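Local atomic coordinates of HTH-type transcriptional regulator gadX (Escherichia coli, PDB entry 3MKL), a protein that activates about fifteen acid-resistance genes, among them gadA, gadB and gadC, by binding DNA, and can repress gadW under some conditions. Residues 24-29 with 39-44; 55-60 with 94-99; 72-77 with 99-104. All coordinates share one frame; numbering follows the deposited sequence.

How the contacts relate
The three contacts follow the bipartite DNA-binding fold of the AraC/XylS family, in which two predicted helix-turn-helix motifs are joined by a long helix, here 51-67. Contact 1 lies in the first motif. Contact 2 fastens the linking helix to the last helix of the second motif, and contact 3 sets the first helix of that motif against the C-terminal helix 101-107. Contacts 1 and 3 are separated by about 30 Å between centres, on opposite sides of the chain's centre. Between centres, contact 2 lies about 21 Å from contact 1, which it meets through W24 and L55, and about 12 Å from contact 3, with which it shares M99.

Contact 1: residues 24-29 with 39-44; sequences WTLARI and LLKKKL
L26 and K41 mark the nearest approach of the two backbones, with 7.4 Å between the CA of L26 and the CA of K41, where the start of helix 26-32 faces helix 37-46. The end of L26 and the side chain of L40 meet in the gap. With CG anti to the backbone N (chi1 173°), L26 carries its methyls across to the second helix: CD1 lies 3.8 Å from L40 CD2, and CD2 approaches the CB of K41. L26 and L40 lie alongside and run in opposite senses. I29, one turn further on, meets L40 differently, crossing it at about a right angle with its CG2 branch 3.6 Å from L40 CD2. A single methyl of L40 thus touches both L26 and I29.

L26 CD1 also reaches the backbone N of K41, at 3.9 Å, while CB is the part of the K41 side chain that touches. Beyond CB the extended chain leads its amino group away from L26. T25, meanwhile, caps the beginning of helix 26-32, its OG1 accepting from R28 N at 3.3 Å.

The two helices belong to the predicted first helix-turn-helix motif, and helix 37-46 is probably the recognition helix, as in relatives of this family. Beneath them the core continues: I29 and L40 both touch V12 of helix 8-17, while L26 and I29 reach Y51 of the linking helix. No hydrogen bond crosses between 24-29 and 39-44, which implies that this contact rests on the fit of branched aliphatic groups and not on directional bonds.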
loop_
_atom_site.group_PDB
_atom_site.type_symbol
_atom_site.label_atom_id
_atom_site.label_comp_id
_atom_site.label_asym_id
_atom_site.label_seq_id
_atom_site.Cartn_x
_atom_site.Cartn_y
_atom_site.Cartn_z
ATOM N N TRP A 24 -0.176 -7.943 -4.897
ATOM C CA TRP A 24 -0.274 -7.216 -6.167
ATOM C C TRP A 24 1.061 -7.212 -6.906
ATOM O O TRP A 24 2.109 -6.979 -6.311
ATOM C CB TRP A 24 -0.775 -5.801 -5.936
ATOM C CG TRP A 24 -2.230 -5.739 -5.584
ATOM C CD1 TRP A 24 -2.775 -5.344 -4.386
ATOM C CD2 TRP A 24 -3.342 -6.060 -6.445
ATOM N NE1 TRP A 24 -4.160 -5.412 -4.445
ATOM C CE2 TRP A 24 -4.531 -5.843 -5.694
ATOM C CE3 TRP A 24 -3.447 -6.523 -7.770
ATOM C CZ2 TRP A 24 -5.809 -6.064 -6.227
ATOM C CZ3 TRP A 24 -4.717 -6.738 -8.308
ATOM C CH2 TRP A 24 -5.887 -6.509 -7.531
ATOM N N THR A 25 1.019 -7.516 -8.194
ATOM C CA THR A 25 2.187 -7.384 -9.046
ATOM C C THR A 25 1.760 -6.490 -10.204
ATOM O O THR A 25 0.573 -6.165 -10.333
ATOM C CB THR A 25 2.630 -8.727 -9.628
ATOM O OG1 THR A 25 1.650 -9.166 -10.577
ATOM C CG2 THR A 25 2.820 -9.829 -8.517
ATOM N N LEU A 26 2.720 -6.121 -11.056
ATOM C CA LEU A 26 2.456 -5.237 -12.199
ATOM C C LEU A 26 1.439 -5.879 -13.146
ATOM O O LEU A 26 0.456 -5.243 -13.522
ATOM C CB LEU A 26 3.748 -4.934 -12.955
ATOM C CG LEU A 26 3.645 -4.163 -14.267
ATOM C CD1 LEU A 26 3.285 -2.650 -14.000
ATOM C CD2 LEU A 26 4.947 -4.339 -15.129
ATOM N N ALA A 27 1.698 -7.131 -13.515
ATOM C CA ALA A 27 0.824 -7.922 -14.368
ATOM C C ALA A 27 -0.608 -8.081 -13.835
ATOM O O ALA A 27 -1.556 -8.069 -14.609
ATOM C CB ALA A 27 1.446 -9.290 -14.629
ATOM N N ARG A 28 -0.782 -8.236 -12.531
ATOM C CA ARG A 28 -2.137 -8.495 -12.000
ATOM C C ARG A 28 -2.987 -7.243 -11.962
ATOM O O ARG A 28 -4.178 -7.289 -12.274
ATOM C CB ARG A 28 -2.090 -9.153 -10.630
ATOM C CG ARG A 28 -1.499 -10.542 -10.674
ATOM C CD ARG A 28 -0.977 -10.945 -9.331
ATOM N NE ARG A 28 -0.829 -12.394 -9.272
ATOM C CZ ARG A 28 -0.189 -13.054 -8.309
ATOM N NH1 ARG A 28 0.394 -12.401 -7.309
ATOM N NH2 ARG A 28 -0.141 -14.376 -8.338
ATOM N N ILE A 29 -2.370 -6.126 -11.582
ATOM C CA ILE A 29 -3.004 -4.808 -11.707
ATOM C C ILE A 29 -3.341 -4.559 -13.181
ATOM O O ILE A 29 -4.458 -4.211 -13.508
ATOM C CB ILE A 29 -2.110 -3.672 -11.160
ATOM C CG1 ILE A 29 -1.931 -3.766 -9.641
ATOM C CG2 ILE A 29 -2.730 -2.298 -11.468
ATOM C CD1 ILE A 29 -0.660 -2.973 -9.164
ATOM N N LEU A 39 2.604 -1.481 -21.090
ATOM C CA LEU A 39 1.896 -0.195 -21.147
ATOM C C LEU A 39 1.690 0.386 -19.736
ATOM O O LEU A 39 1.992 1.570 -19.507
ATOM C CB LEU A 39 0.566 -0.276 -21.945
ATOM C CG LEU A 39 -0.248 1.021 -22.153
ATOM C CD1 LEU A 39 0.490 2.029 -23.070
ATOM C CD2 LEU A 39 -1.625 0.708 -22.723
ATOM N N LEU A 40 1.241 -0.438 -18.783
ATOM C CA LEU A 40 1.020 0.081 -17.412
ATOM C C LEU A 40 2.294 0.633 -16.798
ATOM O O LEU A 40 2.292 1.733 -16.253
ATOM C CB LEU A 40 0.337 -0.920 -16.471
ATOM C CG LEU A 40 0.092 -0.335 -15.054
ATOM C CD1 LEU A 40 -0.937 0.781 -15.079
ATOM C CD2 LEU A 40 -0.265 -1.416 -14.006
ATOM N N LYS A 41 3.393 -0.094 -16.937
ATOM C CA LYS A 41 4.666 0.396 -16.429
ATOM C C LYS A 41 4.989 1.734 -17.077
ATOM O O LYS A 41 5.443 2.645 -16.415
ATOM C CB LYS A 41 5.785 -0.599 -16.723
ATOM C CG LYS A 41 7.092 -0.284 -16.025
ATOM C CD LYS A 41 8.051 -1.482 -16.102
ATOM C CE LYS A 41 9.456 -1.044 -15.661
ATOM N NZ LYS A 41 10.486 -2.111 -15.812
ATOM N N LYS A 42 4.743 1.833 -18.378
ATOM C CA LYS A 42 5.080 3.039 -19.136
ATOM C C LYS A 42 4.271 4.229 -18.633
ATOM O O LYS A 42 4.844 5.269 -18.330
ATOM C CB LYS A 42 4.882 2.823 -20.636
ATOM C CG LYS A 42 5.455 3.924 -21.550
ATOM C CD LYS A 42 5.403 3.447 -23.017
ATOM C CE LYS A 42 6.239 4.314 -23.960
ATOM N NZ LYS A 42 6.664 3.611 -25.243
ATOM N N LYS A 43 2.957 4.072 -18.513
ATOM C CA LYS A 43 2.108 5.177 -18.085
ATOM C C LYS A 43 2.390 5.645 -16.658
ATOM O O LYS A 43 2.319 6.841 -16.389
ATOM C CB LYS A 43 0.618 4.853 -18.257
ATOM C CG LYS A 43 0.166 4.691 -19.694
ATOM C CD LYS A 43 0.374 5.987 -20.509
ATOM C CE LYS A 43 -0.749 6.214 -21.522
ATOM N NZ LYS A 43 -0.328 7.051 -22.699
ATOM N N LEU A 44 2.696 4.709 -15.761
ATOM C CA LEU A 44 3.077 5.021 -14.364
ATOM C C LEU A 44 4.409 5.792 -14.281
ATOM O O LEU A 44 4.544 6.732 -13.509
ATOM C CB LEU A 44 3.126 3.737 -13.517
ATOM C CG LEU A 44 1.775 3.119 -13.127
ATOM C CD1 LEU A 44 1.919 1.894 -12.208
ATOM C CD2 LEU A 44 0.830 4.180 -12.498
#

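Contact 2: residues 55-60 with 94-99; sequences LTECRM and RNYYGM
M60, a selenomethionine here, meets Y96 and Y97 on the last turn of helix 86-97. Its CB makes a CH-pi contact, standing 3.9 Å from the centroid of the Y96 ring, 15° off the normal. The heavier atom is less well centred: with chi2 at -57°, SE sits obliquely, 5.5 Å from the Y96 centroid, in a looser Met-aromatic contact.

Apolar packing supplements this. M60 CG lies 3.6 Å from the ring atom Y96 CG, over the same face as CB, and M60 CB touches Y97 CE1 at 3.8 Å.

E57 adds a van der Waals contact of its own at the edge of the Y96 ring, where its CG is the atom that touches, 3.5 Å from Y96 OH. The two side chains cross at about a right angle, and the planes of carboxylate and ring stand 41° apart.

In this way the helix that links the two helix-turn-helix motifs of an AraC-type domain is joined to helix 86-97, the last helix of the second motif. M60 also reaches F89, V92 and F93 on that helix, which extends the same apolar seam back along it.

Polar contact is confined to one place. The hydroxyl of Y97 lies 3.0 Å from the carbonyl O of M60, a weak hydrogen bond at most, with the oxygen placed at the ring's edge in its plane. Y97 also turns a face to the neighbouring tyrosine, Y96, whose CD2 sits 3.5 Å above the plane of the Y97 ring.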
loop_
_atom_site.group_PDB
_atom_site.type_symbol
_atom_site.label_atom_id
_atom_site.label_comp_id
_atom_site.label_asym_id
_atom_site.label_seq_id
_atom_site.Cartn_x
_atom_site.Cartn_y
_atom_site.Cartn_z
ATOM N N LEU A 55 1.539 0.768 -4.261
ATOM C CA LEU A 55 1.184 -0.285 -3.313
ATOM C C LEU A 55 1.497 0.145 -1.880
ATOM O O LEU A 55 0.610 0.156 -1.001
ATOM C CB LEU A 55 1.886 -1.607 -3.664
ATOM C CG LEU A 55 1.421 -2.916 -3.005
ATOM C CD1 LEU A 55 -0.104 -3.072 -3.052
ATOM C CD2 LEU A 55 2.098 -4.150 -3.665
ATOM N N THR A 56 2.756 0.525 -1.661
ATOM C CA THR A 56 3.229 0.929 -0.345
ATOM C C THR A 56 2.380 2.065 0.209
ATOM O O THR A 56 1.929 2.004 1.337
ATOM C CB THR A 56 4.739 1.310 -0.383
ATOM O OG1 THR A 56 5.513 0.111 -0.557
ATOM C CG2 THR A 56 5.175 2.023 0.874
ATOM N N GLU A 57 2.148 3.080 -0.603
ATOM C CA GLU A 57 1.402 4.246 -0.176
ATOM C C GLU A 57 -0.028 3.900 0.249
ATOM O O GLU A 57 -0.500 4.352 1.289
ATOM C CB GLU A 57 1.446 5.301 -1.276
ATOM C CG GLU A 57 2.803 6.027 -1.300
ATOM C CD GLU A 57 3.268 6.462 -2.689
ATOM O OE1 GLU A 57 2.428 6.674 -3.598
ATOM O OE2 GLU A 57 4.493 6.623 -2.854
ATOM N N CYS A 58 -0.687 3.066 -0.551
ATOM C CA CYS A 58 -1.993 2.518 -0.221
ATOM C C CYS A 58 -1.937 1.760 1.109
ATOM O O CYS A 58 -2.823 1.868 1.941
ATOM C CB CYS A 58 -2.436 1.572 -1.335
ATOM S SG CYS A 58 -2.930 2.387 -2.861
ATOM N N ARG A 59 -0.881 0.992 1.309
ATOM C CA ARG A 59 -0.798 0.210 2.516
ATOM C C ARG A 59 -0.541 1.091 3.747
ATOM O O ARG A 59 -1.094 0.827 4.820
ATOM C CB ARG A 59 0.245 -0.909 2.378
ATOM C CG ARG A 59 -0.223 -1.998 1.466
ATOM C CD ARG A 59 0.839 -3.031 1.153
ATOM N NE ARG A 59 0.158 -4.183 0.591
ATOM C CZ ARG A 59 0.745 -5.182 -0.047
ATOM N NH1 ARG A 59 0.004 -6.170 -0.498
ATOM N NH2 ARG A 59 2.056 -5.195 -0.218
HETATM N N MSE A 60 0.277 2.135 3.608
HETATM C CA MSE A 60 0.473 3.059 4.737
HETATM C C MSE A 60 -0.804 3.804 5.068
HETATM O O MSE A 60 -1.072 4.099 6.233
HETATM C CB MSE A 60 1.619 4.044 4.496
HETATM C CG MSE A 60 2.970 3.403 4.357
HETATM SE SE MSE A 60 3.496 2.311 5.873
HETATM C CE MSE A 60 3.002 0.531 5.329
ATOM N N ARG A 94 7.793 3.667 9.645
ATOM C CA ARG A 94 8.694 4.691 10.164
ATOM C C ARG A 94 9.243 5.625 9.070
ATOM O O ARG A 94 9.351 6.821 9.301
ATOM C CB ARG A 94 9.807 4.094 11.021
ATOM C CG ARG A 94 10.712 5.162 11.607
ATOM C CD ARG A 94 11.555 4.686 12.788
ATOM N NE ARG A 94 12.613 3.794 12.342
ATOM C CZ ARG A 94 12.647 2.485 12.584
ATOM N NH1 ARG A 94 11.698 1.890 13.305
ATOM N NH2 ARG A 94 13.646 1.766 12.111
ATOM N N ASN A 95 9.584 5.080 7.894
ATOM C CA ASN A 95 10.024 5.894 6.767
ATOM C C ASN A 95 8.927 6.836 6.308
ATOM O O ASN A 95 9.180 7.999 6.041
ATOM C CB ASN A 95 10.460 5.031 5.575
ATOM C CG ASN A 95 11.915 4.648 5.627
ATOM O OD1 ASN A 95 12.640 5.014 6.558
ATOM N ND2 ASN A 95 12.369 3.926 4.604
ATOM N N TYR A 96 7.711 6.304 6.211
ATOM C CA TYR A 96 6.573 7.053 5.722
ATOM C C TYR A 96 6.054 8.115 6.706
ATOM O O TYR A 96 5.602 9.170 6.279
ATOM C CB TYR A 96 5.438 6.087 5.361
ATOM C CG TYR A 96 4.478 6.638 4.318
ATOM C CD1 TYR A 96 4.696 6.412 2.960
ATOM C CD2 TYR A 96 3.344 7.386 4.687
ATOM C CE1 TYR A 96 3.828 6.920 1.993
ATOM C CE2 TYR A 96 2.463 7.883 3.717
ATOM C CZ TYR A 96 2.719 7.636 2.379
ATOM O OH TYR A 96 1.889 8.104 1.420
ATOM N N TYR A 97 6.117 7.848 8.008
ATOM C CA TYR A 97 5.439 8.714 9.005
ATOM C C TYR A 97 6.378 9.390 10.023
ATOM O O TYR A 97 5.987 10.329 10.722
ATOM C CB TYR A 97 4.329 7.929 9.720
ATOM C CG TYR A 97 3.138 7.622 8.841
ATOM C CD1 TYR A 97 2.735 6.299 8.580
ATOM C CD2 TYR A 97 2.403 8.660 8.260
ATOM C CE1 TYR A 97 1.601 6.047 7.775
ATOM C CE2 TYR A 97 1.296 8.407 7.457
ATOM C CZ TYR A 97 0.908 7.114 7.212
ATOM O OH TYR A 97 -0.204 6.930 6.395
ATOM N N GLY A 98 7.608 8.886 10.099
ATOM C CA GLY A 98 8.664 9.487 10.894
ATOM C C GLY A 98 8.771 8.812 12.238
ATOM O O GLY A 98 9.638 9.144 13.029
HETATM N N MSE A 99 7.876 7.864 12.490
HETATM C CA MSE A 99 7.778 7.199 13.784
HETATM C C MSE A 99 7.338 5.755 13.583
HETATM O O MSE A 99 6.763 5.422 12.553
HETATM C CB MSE A 99 6.777 7.935 14.693
HETATM C CG MSE A 99 5.438 8.200 14.022
HETATM SE SE MSE A 99 4.103 9.034 15.177
HETATM C CE MSE A 99 5.264 10.201 16.249
#

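Contact 3: residues 72-77 with 99-104; sequences FSIKRV and MTPTEY
I74 packs against P101 and T102, the first two residues of helix 101-107, at a point where the CA atoms of I74 and P101 are 6.6 Å apart. Its CB points toward the other segment, and the two branches divide the surface between them. CG2, anti to the backbone N, lies 3.9 Å from P101 CB and somewhat further from P101 CG. CG1 takes the other branch, beside the backbone N (chi1 -56°), and passes T102 OG1 at 3.7 Å, a van der Waals contact of a methylene with a hydroxyl oxygen. At the tip, CD1 folds back because chi2 is -48°, which brings it to 3.7 Å from P101 CB, with the proline's backbone C close behind. Both methyls of the isoleucine therefore converge on the CB of one proline, and I74 crosses P101 and T102 at about a right angle.

Each helix is capped just before these residues. S73 OG accepts from R76 N ahead of I74. Ahead of P101, T100 and E103 form a capping box: T100 OG1 accepts from E103 N at 3.1 Å, and E103 OE1 takes the N-H of T100 at 3.0 Å in a nearly straight bond (173°) that arrives from above the carboxylate plane. T100 OG1 also gives a bond to OE1, which uses its anti lone pair for it. Two bonds from T100 thus grip one carboxylate oxygen at the start of the helix.

I67 of the linking helix 51-67 touches both I74 and P101, while F89 and F93 also line the proline. Such packing of a C-terminal helix against the first helix of the predicted second helix-turn-helix motif belongs to the AraC/XylS DNA-binding fold.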
loop_
_atom_site.group_PDB
_atom_site.type_symbol
_atom_site.label_atom_id
_atom_site.label_comp_id
_atom_site.label_asym_id
_atom_site.label_seq_id
_atom_site.Cartn_x
_atom_site.Cartn_y
_atom_site.Cartn_z
ATOM N N PHE A 72 -5.983 -4.116 18.461
ATOM C CA PHE A 72 -5.335 -4.541 17.227
ATOM C C PHE A 72 -3.829 -4.333 17.415
ATOM O O PHE A 72 -3.336 -3.197 17.497
ATOM C CB PHE A 72 -5.862 -3.773 16.021
ATOM N N SER A 73 -3.114 -5.443 17.549
ATOM C CA SER A 73 -1.681 -5.405 17.710
ATOM C C SER A 73 -1.004 -4.935 16.408
ATOM O O SER A 73 -1.571 -5.054 15.327
ATOM C CB SER A 73 -1.168 -6.776 18.156
ATOM O OG SER A 73 -1.377 -7.757 17.161
ATOM N N ILE A 74 0.183 -4.359 16.532
ATOM C CA ILE A 74 1.014 -3.963 15.385
ATOM C C ILE A 74 1.124 -5.121 14.381
ATOM O O ILE A 74 1.035 -4.912 13.160
ATOM C CB ILE A 74 2.425 -3.503 15.866
ATOM C CG1 ILE A 74 2.309 -2.357 16.900
ATOM C CG2 ILE A 74 3.342 -3.141 14.677
ATOM C CD1 ILE A 74 1.361 -1.217 16.505
ATOM N N LYS A 75 1.289 -6.331 14.931
ATOM C CA LYS A 75 1.315 -7.609 14.199
ATOM C C LYS A 75 0.076 -7.827 13.322
ATOM O O LYS A 75 0.183 -8.234 12.174
ATOM C CB LYS A 75 1.440 -8.765 15.210
ATOM C CG LYS A 75 2.169 -10.001 14.682
ATOM C CD LYS A 75 2.877 -10.746 15.823
ATOM C CE LYS A 75 2.127 -12.015 16.241
ATOM N NZ LYS A 75 2.162 -13.061 15.164
ATOM N N ARG A 76 -1.089 -7.541 13.887
ATOM C CA ARG A 76 -2.375 -7.663 13.220
ATOM C C ARG A 76 -2.510 -6.646 12.095
ATOM O O ARG A 76 -3.018 -6.960 11.022
ATOM C CB ARG A 76 -3.489 -7.458 14.258
ATOM C CG ARG A 76 -4.679 -6.592 13.813
ATOM C CD ARG A 76 -5.689 -7.376 12.967
ATOM N NE ARG A 76 -5.742 -8.809 13.300
ATOM C CZ ARG A 76 -6.182 -9.314 14.453
ATOM N NH1 ARG A 76 -6.191 -10.627 14.638
ATOM N NH2 ARG A 76 -6.599 -8.517 15.427
ATOM N N VAL A 77 -2.070 -5.420 12.356
ATOM C CA VAL A 77 -2.149 -4.373 11.362
ATOM C C VAL A 77 -1.335 -4.775 10.128
ATOM O O VAL A 77 -1.800 -4.643 8.999
ATOM C CB VAL A 77 -1.664 -3.021 11.918
ATOM C CG1 VAL A 77 -1.832 -1.927 10.857
ATOM C CG2 VAL A 77 -2.435 -2.650 13.166
HETATM N N MSE A 99 7.876 7.864 12.490
HETATM C CA MSE A 99 7.778 7.199 13.784
HETATM C C MSE A 99 7.338 5.755 13.583
HETATM O O MSE A 99 6.763 5.422 12.553
HETATM C CB MSE A 99 6.777 7.935 14.693
HETATM C CG MSE A 99 5.438 8.200 14.022
HETATM SE SE MSE A 99 4.103 9.034 15.177
HETATM C CE MSE A 99 5.264 10.201 16.249
ATOM N N THR A 100 7.615 4.907 14.566
ATOM C CA THR A 100 7.180 3.512 14.542
ATOM C C THR A 100 5.647 3.394 14.704
ATOM O O THR A 100 5.009 4.288 15.271
ATOM C CB THR A 100 7.864 2.677 15.669
ATOM O OG1 THR A 100 7.421 3.149 16.947
ATOM C CG2 THR A 100 9.380 2.771 15.602
ATOM N N PRO A 101 5.052 2.279 14.215
ATOM C CA PRO A 101 3.626 2.068 14.483
ATOM C C PRO A 101 3.270 2.186 15.965
ATOM O O PRO A 101 2.206 2.711 16.285
ATOM C CB PRO A 101 3.382 0.649 13.980
ATOM C CG PRO A 101 4.400 0.462 12.897
ATOM C CD PRO A 101 5.587 1.289 13.250
ATOM N N THR A 102 4.158 1.714 16.845
ATOM C CA THR A 102 3.926 1.746 18.277
ATOM C C THR A 102 3.880 3.164 18.777
ATOM O O THR A 102 3.018 3.494 19.589
ATOM C CB THR A 102 5.000 0.960 19.084
ATOM O OG1 THR A 102 4.882 -0.429 18.788
ATOM C CG2 THR A 102 4.800 1.138 20.581
ATOM N N GLU A 103 4.813 3.998 18.309
ATOM C CA GLU A 103 4.787 5.411 18.682
ATOM C C GLU A 103 3.443 5.989 18.286
ATOM O O GLU A 103 2.731 6.503 19.130
ATOM C CB GLU A 103 5.930 6.196 18.043
ATOM C CG GLU A 103 7.303 5.871 18.612
ATOM C CD GLU A 103 8.436 6.467 17.791
ATOM O OE1 GLU A 103 9.088 5.702 17.039
ATOM O OE2 GLU A 103 8.671 7.696 17.896
ATOM N N TYR A 104 3.078 5.850 17.012
ATOM C CA TYR A 104 1.805 6.394 16.511
ATOM C C TYR A 104 0.576 5.976 17.328
ATOM O O TYR A 104 -0.315 6.791 17.595
ATOM C CB TYR A 104 1.578 6.032 15.040
ATOM C CG TYR A 104 0.426 6.811 14.422
ATOM C CD1 TYR A 104 0.655 7.998 13.710
ATOM C CD2 TYR A 104 -0.890 6.374 14.564
ATOM C CE1 TYR A 104 -0.397 8.716 13.153
ATOM C CE2 TYR A 104 -1.944 7.086 14.017
ATOM C CZ TYR A 104 -1.692 8.254 13.317
ATOM O OH TYR A 104 -2.749 8.950 12.771
#